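Local coordinates for protein OR486 (PDB 4R80) that is a de novo designed protein with no assigned biological function, built to adopt the cystatin fold, one helix packed on a four-stranded antiparallel sheet, at residues A[14-19]-A[28-33]; A[20-25]-A[71-76]; A[44-49]-A[53-58]. All coordinates share one frame; numbering follows the deposited sequence.

Contact 1: A[14-19]-A[28-33]; sequences VAKEKI and VQVRRV
Ile19 and Val28 meet where the helix of this designed cystatin fold lies on the first, outermost strand of its antiparallel sheet. Helix 14-19 and strand 28-33 run in roughly opposite directions, 148° apart. Their axes come within 9.3 Å.

The apolar part is small. CG2 of Ile19 sits 3.9 Å from CG2 of Val28 and almost as near to CG1, so one methyl touches both branches of the valine. The two side chains cross at about a right angle. With Ile19 at chi1 -56°, CG1 lies beside the backbone N and CG2 is left as the branch that meets Val28. The CG1 arm leads away from strand 28-33, and the side chain packs on Ile55 of strand 51-62. Val28 also leans on Leu20 and Leu44. Val30 rests on Lys12 of the helix and on Val42 and Leu44 of the next strand. These contacts join the helix to the inner face of the sheet.

The second part is the aliphatic chain of Lys16, at the partly exposed margin. Every torsion from chi1 (-176°) onward is anti, so the chain is fully stretched and passes alongside the valines. CD lies 4.3 Å from CG2 of Val30. Further out, the carbon CE approaches the backbone O of Val28 to 3.5 Å, while the ammonium NZ stays 4.0 Å from that oxygen, too far for a hydrogen bond.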
loop_
_atom_site.group_PDB
_atom_site.type_symbol
_atom_site.label_atom_id
_atom_site.label_comp_id
_atom_site.label_asym_id
_atom_site.label_seq_id
_atom_site.Cartn_x
_atom_site.Cartn_y
_atom_site.Cartn_z
ATOM N N VAL A 14 -0.030 -6.953 -1.151
ATOM C CA VAL A 14 -1.310 -6.986 -0.453
ATOM C C VAL A 14 -1.897 -5.583 -0.468
ATOM O O VAL A 14 -3.089 -5.388 -0.711
ATOM C CB VAL A 14 -1.151 -7.462 1.006
ATOM C CG1 VAL A 14 -2.400 -7.146 1.818
ATOM C CG2 VAL A 14 -0.846 -8.951 1.050
ATOM N N ALA A 15 -1.033 -4.608 -0.220
ATOM C CA ALA A 15 -1.418 -3.207 -0.205
ATOM C C ALA A 15 -1.855 -2.719 -1.582
ATOM O O ALA A 15 -2.870 -2.035 -1.712
ATOM C CB ALA A 15 -0.261 -2.373 0.293
ATOM N N LYS A 16 -1.087 -3.075 -2.606
ATOM C CA LYS A 16 -1.361 -2.615 -3.963
ATOM C C LYS A 16 -2.625 -3.250 -4.537
ATOM O O LYS A 16 -3.412 -2.582 -5.208
ATOM C CB LYS A 16 -0.165 -2.889 -4.875
ATOM C CG LYS A 16 -0.324 -2.359 -6.290
ATOM C CD LYS A 16 0.895 -2.686 -7.136
ATOM C CE LYS A 16 0.687 -2.283 -8.584
ATOM N NZ LYS A 16 1.766 -2.817 -9.459
ATOM N N GLU A 17 -2.816 -4.537 -4.268
ATOM C CA GLU A 17 -4.016 -5.238 -4.712
ATOM C C GLU A 17 -5.241 -4.624 -4.051
ATOM O O GLU A 17 -6.306 -4.522 -4.659
ATOM C CB GLU A 17 -3.923 -6.732 -4.396
ATOM C CG GLU A 17 -5.139 -7.543 -4.832
ATOM C CD GLU A 17 -5.378 -7.494 -6.332
ATOM O OE1 GLU A 17 -4.392 -7.468 -7.098
ATOM O OE2 GLU A 17 -6.557 -7.479 -6.744
ATOM N N LYS A 18 -5.081 -4.217 -2.791
ATOM C CA LYS A 18 -6.134 -3.524 -2.065
ATOM C C LYS A 18 -6.524 -2.206 -2.731
ATOM O O LYS A 18 -7.701 -1.873 -2.832
ATOM C CB LYS A 18 -5.713 -3.272 -0.615
ATOM C CG LYS A 18 -6.733 -2.483 0.188
ATOM C CD LYS A 18 -8.055 -3.215 0.281
ATOM C CE LYS A 18 -8.877 -2.711 1.450
ATOM N NZ LYS A 18 -10.272 -3.224 1.404
ATOM N N ILE A 19 -5.522 -1.456 -3.188
ATOM C CA ILE A 19 -5.775 -0.185 -3.855
ATOM C C ILE A 19 -6.376 -0.387 -5.245
ATOM O O ILE A 19 -7.256 0.368 -5.664
ATOM C CB ILE A 19 -4.490 0.665 -3.950
ATOM C CG1 ILE A 19 -3.894 0.881 -2.558
ATOM C CG2 ILE A 19 -4.775 2.003 -4.609
ATOM C CD1 ILE A 19 -4.874 1.449 -1.558
ATOM N N VAL A 28 -1.720 2.250 -10.496
ATOM C CA VAL A 28 -1.214 2.456 -9.147
ATOM C C VAL A 28 0.284 2.188 -9.068
ATOM O O VAL A 28 0.747 1.101 -9.409
ATOM C CB VAL A 28 -1.929 1.537 -8.143
ATOM C CG1 VAL A 28 -1.427 1.808 -6.742
ATOM C CG2 VAL A 28 -3.437 1.734 -8.221
ATOM N N GLN A 29 1.038 3.186 -8.617
ATOM C CA GLN A 29 2.474 3.019 -8.427
ATOM C C GLN A 29 2.841 3.092 -6.946
ATOM O O GLN A 29 2.280 3.888 -6.193
ATOM C CB GLN A 29 3.257 4.064 -9.232
ATOM C CG GLN A 29 3.145 5.487 -8.703
ATOM C CD GLN A 29 4.343 6.345 -9.062
ATOM O OE1 GLN A 29 5.304 5.869 -9.668
ATOM N NE2 GLN A 29 4.293 7.618 -8.686
ATOM N N VAL A 30 3.778 2.244 -6.536
ATOM C CA VAL A 30 4.261 2.236 -5.161
ATOM C C VAL A 30 5.551 3.037 -5.070
ATOM O O VAL A 30 6.505 2.773 -5.799
ATOM C CB VAL A 30 4.522 0.803 -4.663
ATOM C CG1 VAL A 30 5.041 0.825 -3.233
ATOM C CG2 VAL A 30 3.255 -0.031 -4.760
ATOM N N ARG A 31 5.581 4.013 -4.168
ATOM C CA ARG A 31 6.725 4.912 -4.081
ATOM C C ARG A 31 7.682 4.571 -2.947
ATOM O O ARG A 31 8.883 4.821 -3.051
ATOM C CB ARG A 31 6.265 6.364 -3.953
ATOM C CG ARG A 31 5.544 6.889 -5.179
ATOM C CD ARG A 31 5.378 8.396 -5.106
ATOM N NE ARG A 31 6.663 9.089 -5.041
ATOM C CZ ARG A 31 7.379 9.438 -6.106
ATOM N NH1 ARG A 31 6.938 9.158 -7.326
ATOM N NH2 ARG A 31 8.537 10.067 -5.953
ATOM N N ARG A 32 7.158 4.005 -1.867
ATOM C CA ARG A 32 8.010 3.635 -0.744
ATOM C C ARG A 32 7.389 2.553 0.128
ATOM O O ARG A 32 6.191 2.568 0.408
ATOM C CB ARG A 32 8.372 4.860 0.101
ATOM C CG ARG A 32 9.641 4.676 0.920
ATOM C CD ARG A 32 9.992 5.930 1.701
ATOM N NE ARG A 32 9.367 5.953 3.018
ATOM C CZ ARG A 32 9.955 5.516 4.128
ATOM N NH1 ARG A 32 11.185 5.023 4.079
ATOM N NH2 ARG A 32 9.315 5.574 5.287
ATOM N N VAL A 33 8.223 1.609 0.547
ATOM C CA VAL A 33 7.810 0.578 1.482
ATOM C C VAL A 33 8.713 0.644 2.705
ATOM O O VAL A 33 9.937 0.628 2.585
ATOM C CB VAL A 33 7.899 -0.824 0.850
ATOM C CG1 VAL A 33 7.482 -1.887 1.852
ATOM C CG2 VAL A 33 7.038 -0.894 -0.404
#

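Contact 2: A[20-25]-A[71-76]; sequences LEQNPS and ITETVG
Ile71 meets Gln22 at the surface of the cystatin fold, where the helix end and the loop after it face segment 71-76 of strand 65-76, one of the two outer strands. Ile71 comes first along the strand. Its CG1 arm is extended (chi2 177°) and ends in CD1, which lies 4.0 Å from NE2 of Gln22. The two side chains approach from opposite directions, the glutamine from the helix and the isoleucine from the sheet. Lys18, one turn earlier on the helix, also packs on Ile71.

Glu73 follows two residues on and points to the same side of the sheet. Its stem lies on Ile55 of the neighbouring strand, and its extended chain (chi2 -176°) ends near Gln22. OE1 of Glu73 stands 4.0 Å from OE1 of Gln22. The carboxylate and amide planes are 33° apart. On the loop side, Asn23 is the first residue to leave helical geometry, and its ND2 is hydrogen-bonded to the O of Ile19.

The contact buries just 111 Å² between the segments. Both OE1 oxygens are normally acceptors, so their approach is not a bond. With few atoms touching, the contact probably does little to fix the helix end.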
loop_
_atom_site.group_PDB
_atom_site.type_symbol
_atom_site.label_atom_id
_atom_site.label_comp_id
_atom_site.label_asym_id
_atom_site.label_seq_id
_atom_site.Cartn_x
_atom_site.Cartn_y
_atom_site.Cartn_z
ATOM N N LEU A 20 -5.908 -1.414 -5.950
ATOM C CA LEU A 20 -6.418 -1.729 -7.282
ATOM C C LEU A 20 -7.903 -2.089 -7.260
ATOM O O LEU A 20 -8.651 -1.725 -8.167
ATOM C CB LEU A 20 -5.613 -2.871 -7.909
ATOM C CG LEU A 20 -4.205 -2.537 -8.406
ATOM C CD1 LEU A 20 -3.435 -3.811 -8.721
ATOM C CD2 LEU A 20 -4.256 -1.626 -9.622
ATOM N N GLU A 21 -8.320 -2.809 -6.225
ATOM C CA GLU A 21 -9.718 -3.206 -6.077
ATOM C C GLU A 21 -10.629 -2.004 -5.849
ATOM O O GLU A 21 -11.723 -1.925 -6.408
ATOM C CB GLU A 21 -9.876 -4.222 -4.943
ATOM C CG GLU A 21 -9.303 -5.593 -5.266
ATOM C CD GLU A 21 -9.355 -6.544 -4.087
ATOM O OE1 GLU A 21 -9.644 -6.083 -2.963
ATOM O OE2 GLU A 21 -9.104 -7.752 -4.285
ATOM N N GLN A 22 -10.169 -1.067 -5.023
ATOM C CA GLN A 22 -10.936 0.134 -4.715
ATOM C C GLN A 22 -10.860 1.154 -5.847
ATOM O O GLN A 22 -11.660 2.086 -5.909
ATOM C CB GLN A 22 -10.441 0.762 -3.410
ATOM C CG GLN A 22 -10.667 -0.099 -2.179
ATOM C CD GLN A 22 -10.233 0.590 -0.901
ATOM O OE1 GLN A 22 -9.557 1.618 -0.935
ATOM N NE2 GLN A 22 -10.622 0.027 0.238
ATOM N N ASN A 23 -9.892 0.974 -6.740
ATOM C CA ASN A 23 -9.711 1.881 -7.867
ATOM C C ASN A 23 -9.492 1.116 -9.170
ATOM O O ASN A 23 -8.366 1.005 -9.650
ATOM C CB ASN A 23 -8.540 2.831 -7.605
ATOM C CG ASN A 23 -8.727 3.649 -6.341
ATOM O OD1 ASN A 23 -9.276 4.751 -6.376
ATOM N ND2 ASN A 23 -8.278 3.109 -5.214
ATOM N N PRO A 24 -10.591 0.582 -9.740
ATOM C CA PRO A 24 -10.564 -0.301 -10.916
ATOM C C PRO A 24 -9.912 0.303 -12.154
ATOM O O PRO A 24 -9.011 -0.309 -12.728
ATOM C CB PRO A 24 -12.054 -0.572 -11.175
ATOM C CG PRO A 24 -12.775 0.544 -10.508
ATOM C CD PRO A 24 -11.957 0.870 -9.298
ATOM N N SER A 25 -10.356 1.486 -12.562
ATOM C CA SER A 25 -9.828 2.113 -13.765
ATOM C C SER A 25 -8.649 3.012 -13.426
ATOM O O SER A 25 -8.624 4.181 -13.817
ATOM C CB SER A 25 -10.922 2.919 -14.467
ATOM O OG SER A 25 -11.204 4.118 -13.765
ATOM N N ILE A 71 -5.875 2.615 6.050
ATOM C CA ILE A 71 -5.707 3.233 4.737
ATOM C C ILE A 71 -5.972 4.733 4.805
ATOM O O ILE A 71 -7.036 5.162 5.253
ATOM C CB ILE A 71 -6.666 2.621 3.698
ATOM C CG1 ILE A 71 -6.469 1.108 3.603
ATOM C CG2 ILE A 71 -6.468 3.273 2.337
ATOM C CD1 ILE A 71 -7.420 0.433 2.645
ATOM N N THR A 72 -5.006 5.530 4.359
ATOM C CA THR A 72 -5.159 6.981 4.363
ATOM C C THR A 72 -4.982 7.596 2.974
ATOM O O THR A 72 -3.928 7.457 2.353
ATOM C CB THR A 72 -4.168 7.648 5.337
ATOM O OG1 THR A 72 -4.381 7.141 6.662
ATOM C CG2 THR A 72 -4.353 9.157 5.341
ATOM N N GLU A 73 -6.023 8.270 2.494
ATOM C CA GLU A 73 -5.992 8.918 1.183
ATOM C C GLU A 73 -6.134 10.434 1.266
ATOM O O GLU A 73 -6.911 10.957 2.057
ATOM C CB GLU A 73 -7.056 8.345 0.243
ATOM C CG GLU A 73 -6.677 7.024 -0.395
ATOM C CD GLU A 73 -7.717 6.536 -1.384
ATOM O OE1 GLU A 73 -8.238 5.417 -1.200
ATOM O OE2 GLU A 73 -7.997 7.266 -2.359
ATOM N N THR A 74 -5.368 11.132 0.432
ATOM C CA THR A 74 -5.451 12.582 0.320
ATOM C C THR A 74 -5.472 12.979 -1.150
ATOM O O THR A 74 -4.569 12.627 -1.909
ATOM C CB THR A 74 -4.272 13.279 1.018
ATOM O OG1 THR A 74 -3.037 12.752 0.514
ATOM C CG2 THR A 74 -4.336 13.061 2.517
ATOM N N VAL A 75 -6.505 13.714 -1.546
ATOM C CA VAL A 75 -6.670 14.099 -2.941
ATOM C C VAL A 75 -6.291 15.559 -3.146
ATOM O O VAL A 75 -6.749 16.438 -2.418
ATOM C CB VAL A 75 -8.133 13.919 -3.386
ATOM C CG1 VAL A 75 -8.256 14.076 -4.894
ATOM C CG2 VAL A 75 -8.665 12.566 -2.934
ATOM N N GLY A 76 -5.452 15.809 -4.147
ATOM C CA GLY A 76 -4.992 17.154 -4.439
ATOM C C GLY A 76 -5.202 17.545 -5.888
ATOM O O GLY A 76 -5.924 16.867 -6.622
#

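Contact 3: A[44-49]-A[53-58]; sequences LEITEN and TNITVE
Strands 39-48 and 51-62 form a beta hairpin at the middle of the four-stranded antiparallel sheet, and Leu44, Ile46, Thr53 and Ile55 lie in its paired arms. Leu44 with Ile55 and Ile46 with Thr53 are hydrogen-bonded pairs. Leu44 N donates to Ile55 O at 2.7 Å, nearly straight at 173°, and Ile55 N returns a bond to Leu44 O. Ile46 N bonds to Thr53 O at 3.0 Å, and Thr53 N to Ile46 O at 2.9 Å. Between them Glu45 and Asn54 form a non-hydrogen-bonded pair. Here CA of Glu45 makes a C-H...O contact of 3.5 Å to Thr53 O.

On the face toward the helix, side chains of the two strands pack against each other. CD1 of Ile46 meets CD1 of Ile55 at 3.7 Å. CD1 of Leu44 reaches diagonally to the partner strand and meets CG1 of Val57 at 3.4 Å, a tight contact. Ile19 of the helix covers Leu44, Ile46 and Ile55, while Ala15 covers Val57. These residues are part of the buried core.

On the other face, Glu45 and Asn54 lie side by side and point the same way. Their flat ends are turned 82° to each other, and OD1 of Asn54 is 3.9 Å from CG of Glu45. Asn54 OD1 also takes a weak hydrogen bond from Lys52.

Thr53 faces the helix side too. Its OG1 lies between its own backbone N and carbonyl carbon (chi1 61°), which brings OG1 to 3.1 Å from CB of Ile46, a tight contact.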
loop_
_atom_site.group_PDB
_atom_site.type_symbol
_atom_site.label_atom_id
_atom_site.label_comp_id
_atom_site.label_asym_id
_atom_site.label_seq_id
_atom_site.Cartn_x
_atom_site.Cartn_y
_atom_site.Cartn_z
ATOM N N LEU A 44 1.564 4.766 -1.793
ATOM C CA LEU A 44 1.213 4.630 -3.202
ATOM C C LEU A 44 0.644 5.939 -3.727
ATOM O O LEU A 44 0.094 6.740 -2.971
ATOM C CB LEU A 44 0.200 3.497 -3.411
ATOM C CG LEU A 44 0.518 2.138 -2.782
ATOM C CD1 LEU A 44 -0.051 2.094 -1.391
ATOM C CD2 LEU A 44 -0.043 0.995 -3.606
ATOM N N GLU A 45 0.780 6.150 -5.038
ATOM C CA GLU A 45 0.280 7.358 -5.678
ATOM C C GLU A 45 -0.573 7.026 -6.898
ATOM O O GLU A 45 -0.211 6.185 -7.715
ATOM C CB GLU A 45 1.446 8.266 -6.085
ATOM C CG GLU A 45 1.021 9.580 -6.733
ATOM C CD GLU A 45 2.176 10.541 -6.931
ATOM O OE1 GLU A 45 3.273 10.263 -6.409
ATOM O OE2 GLU A 45 1.989 11.572 -7.606
ATOM N N ILE A 46 -1.715 7.704 -7.008
ATOM C CA ILE A 46 -2.596 7.579 -8.164
ATOM C C ILE A 46 -2.701 8.913 -8.900
ATOM O O ILE A 46 -2.883 9.961 -8.282
ATOM C CB ILE A 46 -4.007 7.103 -7.753
ATOM C CG1 ILE A 46 -3.937 5.739 -7.063
ATOM C CG2 ILE A 46 -4.931 7.018 -8.957
ATOM C CD1 ILE A 46 -5.289 5.152 -6.742
ATOM N N THR A 47 -2.589 8.869 -10.227
ATOM C CA THR A 47 -2.705 10.073 -11.043
ATOM C C THR A 47 -3.641 9.828 -12.219
ATOM O O THR A 47 -3.256 9.263 -13.240
ATOM C CB THR A 47 -1.337 10.553 -11.573
ATOM O OG1 THR A 47 -0.483 10.876 -10.470
ATOM C CG2 THR A 47 -1.508 11.791 -12.449
ATOM N N GLU A 48 -4.892 10.256 -12.056
ATOM C CA GLU A 48 -5.923 10.048 -13.063
ATOM C C GLU A 48 -6.938 11.188 -13.047
ATOM O O GLU A 48 -7.230 11.753 -11.991
ATOM C CB GLU A 48 -6.641 8.712 -12.862
ATOM C CG GLU A 48 -7.378 8.593 -11.539
ATOM C CD GLU A 48 -8.006 7.226 -11.342
ATOM O OE1 GLU A 48 -7.927 6.396 -12.270
ATOM O OE2 GLU A 48 -8.574 6.982 -10.257
ATOM N N ASN A 49 -7.457 11.523 -14.224
ATOM C CA ASN A 49 -8.509 12.530 -14.374
ATOM C C ASN A 49 -8.145 13.880 -13.760
ATOM O O ASN A 49 -8.967 14.519 -13.103
ATOM C CB ASN A 49 -9.818 12.023 -13.759
ATOM C CG ASN A 49 -10.168 10.625 -14.212
ATOM O OD1 ASN A 49 -9.338 9.910 -14.779
ATOM N ND2 ASN A 49 -11.403 10.206 -13.957
ATOM N N THR A 53 -3.658 11.606 -6.018
ATOM C CA THR A 53 -4.026 11.079 -4.708
ATOM C C THR A 53 -2.884 10.303 -4.062
ATOM O O THR A 53 -2.424 9.296 -4.600
ATOM C CB THR A 53 -5.277 10.184 -4.779
ATOM O OG1 THR A 53 -5.023 9.071 -5.640
ATOM C CG2 THR A 53 -6.462 10.964 -5.315
ATOM N N ASN A 54 -2.428 10.778 -2.908
ATOM C CA ASN A 54 -1.395 10.089 -2.147
ATOM C C ASN A 54 -2.022 9.107 -1.167
ATOM O O ASN A 54 -2.865 9.483 -0.354
ATOM C CB ASN A 54 -0.522 11.093 -1.396
ATOM C CG ASN A 54 0.292 11.969 -2.326
ATOM O OD1 ASN A 54 0.585 11.587 -3.459
ATOM N ND2 ASN A 54 0.660 13.153 -1.852
ATOM N N ILE A 55 -1.607 7.847 -1.246
ATOM C CA ILE A 55 -2.193 6.808 -0.411
ATOM C C ILE A 55 -1.164 6.144 0.495
ATOM O O ILE A 55 -0.099 5.725 0.042
ATOM C CB ILE A 55 -2.853 5.713 -1.272
ATOM C CG1 ILE A 55 -3.786 6.339 -2.312
ATOM C CG2 ILE A 55 -3.589 4.712 -0.394
ATOM C CD1 ILE A 55 -4.551 5.328 -3.134
ATOM N N THR A 56 -1.487 6.067 1.782
ATOM C CA THR A 56 -0.672 5.335 2.742
ATOM C C THR A 56 -1.472 4.184 3.340
ATOM O O THR A 56 -2.494 4.403 3.989
ATOM C CB THR A 56 -0.178 6.250 3.875
ATOM O OG1 THR A 56 0.643 7.292 3.332
ATOM C CG2 THR A 56 0.626 5.453 4.890
ATOM N N VAL A 57 -1.014 2.959 3.110
ATOM C CA VAL A 57 -1.668 1.778 3.667
ATOM C C VAL A 57 -0.771 1.033 4.651
ATOM O O VAL A 57 0.361 0.670 4.330
ATOM C CB VAL A 57 -2.152 0.824 2.565
ATOM C CG1 VAL A 57 -1.097 0.694 1.517
ATOM C CG2 VAL A 57 -2.505 -0.536 3.147
ATOM N N GLU A 58 -1.280 0.827 5.861
ATOM C CA GLU A 58 -0.570 0.069 6.884
ATOM C C GLU A 58 -0.908 -1.421 6.841
ATOM O O GLU A 58 -2.050 -1.813 7.073
ATOM C CB GLU A 58 -0.859 0.641 8.271
ATOM C CG GLU A 58 -0.429 2.083 8.432
ATOM C CD GLU A 58 -0.722 2.622 9.816
ATOM O OE1 GLU A 58 -1.296 1.875 10.636
ATOM O OE2 GLU A 58 -0.379 3.793 10.082
#

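In the fold
The three contacts belong to one helix-on-sheet unit. Contacts 1 and 2 share helix 4-22, which reaches strand 28-36 in one and strand 65-76 in the other, the two outer strands. They lie about 10 Å apart, centre to centre, and Lys18 CE touches Ile71 CD1 at 3.7 Å between them. Contact 3 lies in the central hairpin. It is about 8 Å from contact 1 and about 6 Å from contact 2, centre to centre. Backbone bonds continue the sheet on both sides: Glu45 N lies 2.9 Å from Gln29 O, and Thr72 N lies 2.8 Å from Thr56 O. Along the chain, contact 3 is nested within the loop closed by contact 2.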